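Local coordinates for penicillin-binding protein 2B (Streptococcus pneumoniae, PDB 2WAD) that probably cross-links neighbouring glycan strands of cell-wall peptidoglycan as a penicillin-binding transpeptidase of the elongasome that builds peripheral wall, at residues A[526-531]-A[648-653]; A[632-637]-A[664-669]. All blocks are in the same frame, centred on the assembly; numbering follows the deposited sequence.

Contact 1 (A[526-531]-A[648-653]); sequences MQLAQY and AVVFPH. With ZN (zinc ion), chain E.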
loop_
_atom_site.group_PDB
_atom_site.type_symbol
_atom_site.label_atom_id
_atom_site.label_comp_id
_atom_site.label_asym_id
_atom_site.label_seq_id
_atom_site.Cartn_x
_atom_site.Cartn_y
_atom_site.Cartn_z
ATOM N N MET A 526 -1.552 9.655 5.636
ATOM C CA MET A 526 -2.179 9.801 4.329
ATOM C C MET A 526 -3.540 10.491 4.441
ATOM O O MET A 526 -3.852 11.387 3.643
ATOM C CB MET A 526 -2.248 8.443 3.601
ATOM C CG MET A 526 -2.829 8.463 2.196
ATOM S SD MET A 526 -1.752 9.352 1.030
ATOM C CE MET A 526 -0.292 8.325 1.115
ATOM N N GLN A 527 -4.344 10.104 5.430
ATOM C CA GLN A 527 -5.642 10.762 5.685
ATOM C C GLN A 527 -5.460 12.261 5.980
ATOM O O GLN A 527 -6.246 13.111 5.511
ATOM C CB GLN A 527 -6.386 10.076 6.845
ATOM C CG GLN A 527 -6.935 8.651 6.532
ATOM C CD GLN A 527 -7.583 7.995 7.736
ATOM O OE1 GLN A 527 -6.959 7.865 8.775
ATOM N NE2 GLN A 527 -8.834 7.570 7.606
ATOM N N LEU A 528 -4.446 12.581 6.787
ATOM C CA LEU A 528 -4.191 13.996 7.146
ATOM C C LEU A 528 -3.669 14.801 5.949
ATOM O O LEU A 528 -4.005 15.967 5.827
ATOM C CB LEU A 528 -3.259 14.122 8.373
ATOM C CG LEU A 528 -3.917 13.607 9.666
ATOM C CD1 LEU A 528 -2.860 13.216 10.718
ATOM C CD2 LEU A 528 -4.781 14.707 10.225
ATOM N N ALA A 529 -2.900 14.183 5.042
ATOM C CA ALA A 529 -2.594 14.859 3.784
ATOM C C ALA A 529 -3.814 15.086 2.889
ATOM O O ALA A 529 -3.931 16.126 2.252
ATOM C CB ALA A 529 -1.492 14.156 2.999
ATOM N N GLN A 530 -4.691 14.094 2.776
ATOM C CA GLN A 530 -5.851 14.220 1.882
ATOM C C GLN A 530 -6.744 15.327 2.440
ATOM O O GLN A 530 -7.381 16.046 1.691
ATOM C CB GLN A 530 -6.681 12.924 1.843
ATOM C CG GLN A 530 -7.898 12.967 0.873
ATOM C CD GLN A 530 -8.561 11.601 0.765
ATOM O OE1 GLN A 530 -8.896 10.983 1.785
ATOM N NE2 GLN A 530 -8.672 11.078 -0.456
ATOM N N TYR A 531 -6.782 15.454 3.761
ATOM C CA TYR A 531 -7.626 16.472 4.389
ATOM C C TYR A 531 -7.153 17.874 3.988
ATOM O O TYR A 531 -7.925 18.682 3.448
ATOM C CB TYR A 531 -7.673 16.242 5.910
ATOM C CG TYR A 531 -7.868 17.468 6.790
ATOM C CD1 TYR A 531 -9.018 18.244 6.682
ATOM C CD2 TYR A 531 -6.942 17.807 7.779
ATOM C CE1 TYR A 531 -9.238 19.334 7.487
ATOM C CE2 TYR A 531 -7.150 18.911 8.610
ATOM C CZ TYR A 531 -8.310 19.661 8.455
ATOM O OH TYR A 531 -8.558 20.769 9.242
ATOM N N ALA A 648 1.241 16.931 4.924
ATOM C CA ALA A 648 0.955 16.640 6.314
ATOM C C ALA A 648 2.193 16.113 6.993
ATOM O O ALA A 648 2.873 15.224 6.482
ATOM C CB ALA A 648 -0.132 15.566 6.458
ATOM N N VAL A 649 2.412 16.589 8.208
ATOM C CA VAL A 649 3.578 16.162 8.961
ATOM C C VAL A 649 3.060 15.712 10.303
ATOM O O VAL A 649 2.294 16.430 10.938
ATOM C CB VAL A 649 4.631 17.297 9.137
ATOM C CG1 VAL A 649 5.698 16.837 10.155
ATOM C CG2 VAL A 649 5.254 17.656 7.773
ATOM N N VAL A 650 3.452 14.508 10.699
ATOM C CA VAL A 650 2.911 13.904 11.909
ATOM C C VAL A 650 4.111 13.523 12.762
ATOM O O VAL A 650 4.933 12.712 12.356
ATOM C CB VAL A 650 2.045 12.649 11.583
ATOM C CG1 VAL A 650 1.568 11.984 12.863
ATOM C CG2 VAL A 650 0.830 13.056 10.681
ATOM N N PHE A 651 4.227 14.139 13.930
ATOM C CA PHE A 651 5.400 13.958 14.781
ATOM C C PHE A 651 4.870 13.801 16.191
ATOM O O PHE A 651 4.743 14.783 16.918
ATOM C CB PHE A 651 6.280 15.220 14.723
ATOM C CG PHE A 651 7.703 14.998 15.199
ATOM C CD1 PHE A 651 7.964 14.173 16.268
ATOM C CD2 PHE A 651 8.776 15.633 14.571
ATOM C CE1 PHE A 651 9.261 13.952 16.715
ATOM C CE2 PHE A 651 10.088 15.427 15.007
ATOM C CZ PHE A 651 10.327 14.586 16.092
ATOM N N PRO A 652 4.534 12.569 16.582
ATOM C CA PRO A 652 3.814 12.358 17.834
ATOM C C PRO A 652 4.701 12.381 19.092
ATOM O O PRO A 652 5.876 12.056 19.041
ATOM C CB PRO A 652 3.206 10.967 17.645
ATOM C CG PRO A 652 4.064 10.304 16.601
ATOM C CD PRO A 652 4.666 11.345 15.766
ATOM N N HIS A 653 4.122 12.782 20.214
ATOM C CA HIS A 653 4.755 12.765 21.528
ATOM C C HIS A 653 6.125 13.424 21.576
ATOM O O HIS A 653 7.071 12.883 22.135
ATOM C CB HIS A 653 4.752 11.346 22.100
ATOM C CG HIS A 653 3.382 10.746 22.157
ATOM N ND1 HIS A 653 2.390 11.266 22.961
ATOM C CD2 HIS A 653 2.824 9.703 21.495
ATOM C CE1 HIS A 653 1.280 10.562 22.803
ATOM N NE2 HIS A 653 1.508 9.624 21.904
HETATM ZN ZN ZN E . 0.199 8.636 20.747
HETATM O O HOH W 1 1.176 6.650 20.402
HETATM O O HOH W 2 -0.290 9.459 18.765
#
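Leu-528 and Ala-529 of helix 525-536 rest on Ala-648 and Val-650 of strand 645-650, where a helix packs on one face of the antiparallel sheet of the transpeptidase domain. Ala-648 points its methyl toward the helix: CB lies 3.4 Å from Ala-529 N and 3.7 Å from Leu-528 C. With so small a side chain here, the axes of the short helix and strand segments come within 7.7 Å, running roughly antiparallel, at 146°. The Ala-529 methyl flanks this point, its CB 4.0 Å from Ala-648 CB. Farther along the strand, Leu-528 reaches across to Val-650, and the two side chains meet at about a right angle.

Around this apolar patch, strand 342-348 pairs with the strand through Val-346 and Tyr-344 and offers Val-346 and Leu-348 to Ala-529. The helix is held from behind by Gln-530, whose amide bonds Leu-542 O, Thr-491 O and Arg-541 NH2. Past the strand end, His-653 NE2 binds a zinc ion at 2.0 Å, with two waters also on the metal. In the apolar patch itself, Val-650 sets CG1 anti to its backbone N (chi1 176°), which leaves CG2 beside N, and that methyl meets Leu-528 CD1 at 3.7 Å.

Contact 2 (A[632-637]-A[664-669]); sequences TNAVAY and AIARDI. Unlike the reference sequence in segment 664-669: Ala-664 (reference Ser).
In the central antiparallel sheet of the penicillin-binding transpeptidase domain, the face turned from helix 525-536 is covered by helix 661-676, and this contact is where that helix meets strand 634-638. Three alanines make it. Ala-666 points its methyl at the strand, and the methyls of Ala-634 and Ala-636, two residues apart and directed to the same face, receive it. Ala-666 CB lies 4.4 Å from Ala-634 CB and 4.3 Å from Ala-636 CB, so the single helix methyl sits over the gap between the two, almost equally far from each. The touch is purely apolar and light, burying only 89 Å² in all, and at the nearest backbone point the CA atoms of Ala-636 and Ala-666 are 6.7 Å apart.

The neighbouring strand shares the load: Val-649 of strand 645-650 packs on both Ile-665 and Ala-666. Asn-633 ties the start of the strand down, its OD1 accepting from Phe-651 N and its ND2 donating to Pro-384 O. Helix 314-334 lies against another side of the helix, Tyr-327 touching Ala-664 and Ile-665 while its OH bonds Asp-668 OD1.

On the helix side directed away from the sheet, Arg-667 folds back on its own helix. The bend at chi3 (73°) helps bring the guanidinium over Ala-664, whose CA lies 3.8 Å above the plane. Side-on, two nitrogens grip one carboxylate oxygen from the same face of the carboxylate: Arg-667 NE is 2.9 Å and Arg-667 NH2 3.1 Å from Asp-668 OD2.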
loop_
_atom_site.group_PDB
_atom_site.type_symbol
_atom_site.label_atom_id
_atom_site.label_comp_id
_atom_site.label_asym_id
_atom_site.label_seq_id
_atom_site.Cartn_x
_atom_site.Cartn_y
_atom_site.Cartn_z
ATOM N N THR A 632 3.257 17.444 17.837
ATOM C CA THR A 632 3.677 18.603 17.028
ATOM C C THR A 632 3.320 18.499 15.524
ATOM O O THR A 632 4.158 18.665 14.634
ATOM C CB THR A 632 5.160 18.985 17.297
ATOM O OG1 THR A 632 6.060 18.300 16.417
ATOM C CG2 THR A 632 5.539 18.615 18.708
ATOM N N ASN A 633 2.055 18.241 15.220
ATOM C CA ASN A 633 1.678 17.939 13.835
ATOM C C ASN A 633 1.462 19.228 13.045
ATOM O O ASN A 633 1.278 20.289 13.628
ATOM C CB ASN A 633 0.385 17.112 13.845
ATOM C CG ASN A 633 0.529 15.794 14.601
ATOM O OD1 ASN A 633 1.631 15.227 14.737
ATOM N ND2 ASN A 633 -0.592 15.313 15.126
ATOM N N ALA A 634 1.452 19.157 11.717
ATOM C CA ALA A 634 1.232 20.368 10.920
ATOM C C ALA A 634 0.693 19.952 9.553
ATOM O O ALA A 634 1.072 18.914 9.041
ATOM C CB ALA A 634 2.555 21.149 10.744
ATOM N N VAL A 635 -0.184 20.767 8.972
ATOM C CA VAL A 635 -0.615 20.601 7.584
ATOM C C VAL A 635 -0.424 21.948 6.871
ATOM O O VAL A 635 -0.517 22.992 7.499
ATOM C CB VAL A 635 -2.106 20.132 7.493
ATOM C CG1 VAL A 635 -2.295 18.774 8.139
ATOM C CG2 VAL A 635 -3.056 21.132 8.149
ATOM N N ALA A 636 -0.146 21.933 5.571
ATOM C CA ALA A 636 0.120 23.159 4.821
ATOM C C ALA A 636 -0.145 22.938 3.336
ATOM O O ALA A 636 -0.072 21.810 2.855
ATOM C CB ALA A 636 1.601 23.587 5.015
ATOM N N TYR A 637 -0.405 24.013 2.598
ATOM C CA TYR A 637 -0.356 23.966 1.133
ATOM C C TYR A 637 0.255 25.243 0.554
ATOM O O TYR A 637 0.431 26.232 1.273
ATOM C CB TYR A 637 -1.742 23.718 0.534
ATOM C CG TYR A 637 -2.779 24.756 0.912
ATOM C CD1 TYR A 637 -2.885 25.963 0.229
ATOM C CD2 TYR A 637 -3.636 24.539 1.993
ATOM C CE1 TYR A 637 -3.841 26.925 0.605
ATOM C CE2 TYR A 637 -4.603 25.469 2.351
ATOM C CZ TYR A 637 -4.686 26.668 1.667
ATOM O OH TYR A 637 -5.639 27.588 2.068
ATOM N N ALA A 664 8.044 23.759 10.600
ATOM C CA ALA A 664 9.340 23.979 9.941
ATOM C C ALA A 664 9.642 22.812 9.005
ATOM O O ALA A 664 10.171 22.989 7.903
ATOM C CB ALA A 664 10.463 24.152 10.979
ATOM N N ILE A 665 9.295 21.609 9.431
ATOM C CA ILE A 665 9.412 20.457 8.534
ATOM C C ILE A 665 8.514 20.624 7.309
ATOM O O ILE A 665 8.985 20.494 6.182
ATOM C CB ILE A 665 9.127 19.117 9.248
ATOM C CG1 ILE A 665 10.163 18.885 10.356
ATOM C CG2 ILE A 665 9.169 17.967 8.245
ATOM C CD1 ILE A 665 9.718 17.865 11.401
ATOM N N ALA A 666 7.243 20.964 7.536
ATOM C CA ALA A 666 6.284 21.223 6.454
ATOM C C ALA A 666 6.814 22.269 5.458
ATOM O O ALA A 666 6.756 22.104 4.240
ATOM C CB ALA A 666 4.914 21.677 7.051
ATOM N N ARG A 667 7.313 23.375 5.983
ATOM C CA ARG A 667 7.881 24.443 5.160
ATOM C C ARG A 667 9.057 23.937 4.349
ATOM O O ARG A 667 9.194 24.237 3.163
ATOM C CB ARG A 667 8.374 25.524 6.128
ATOM C CG ARG A 667 9.149 26.670 5.462
ATOM C CD ARG A 667 9.874 27.446 6.549
ATOM N NE ARG A 667 11.007 26.660 7.046
ATOM C CZ ARG A 667 11.493 26.760 8.274
ATOM N NH1 ARG A 667 10.913 27.593 9.129
ATOM N NH2 ARG A 667 12.542 26.026 8.645
ATOM N N ASP A 668 9.950 23.198 5.001
ATOM C CA ASP A 668 11.170 22.788 4.324
ATOM C C ASP A 668 10.855 21.743 3.257
ATOM O O ASP A 668 11.599 21.637 2.279
ATOM C CB ASP A 668 12.180 22.193 5.298
ATOM C CG ASP A 668 12.860 23.237 6.169
ATOM O OD1 ASP A 668 13.606 22.815 7.068
ATOM O OD2 ASP A 668 12.642 24.451 5.998
ATOM N N ILE A 669 9.815 20.937 3.468
ATOM C CA ILE A 669 9.372 20.032 2.408
ATOM C C ILE A 669 8.800 20.828 1.244
ATOM O O ILE A 669 9.036 20.490 0.084
ATOM C CB ILE A 669 8.336 18.976 2.869
ATOM C CG1 ILE A 669 8.985 17.958 3.813
ATOM C CG2 ILE A 669 7.729 18.240 1.661
ATOM C CD1 ILE A 669 7.987 17.153 4.664
#

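In the fold
From the N terminus, the chain first supplies helix 525-536, then strand 634-638, strand 645-650 and finally helix 661-676. Contact 1 closes a loop of 116 residues from 526-531 to 648-653; contact 2 opens within that loop at 632-637 and closes beyond it at 664-669, so the two cross. The strands they use are adjacent antiparallel partners, joined where Val-649 N meets Ala-634 O at 2.8 Å, a probable hydrogen bond. The contact centres lie 10 Å apart, one helix on each face of the sheet, giving the helix-sheet-helix sandwich of the beta-lactamase-like fold. The side chains of Leu-528 and Ala-634 each lie about 10 Å from that of Ser-386, inferred to be the acyl-ester nucleophile.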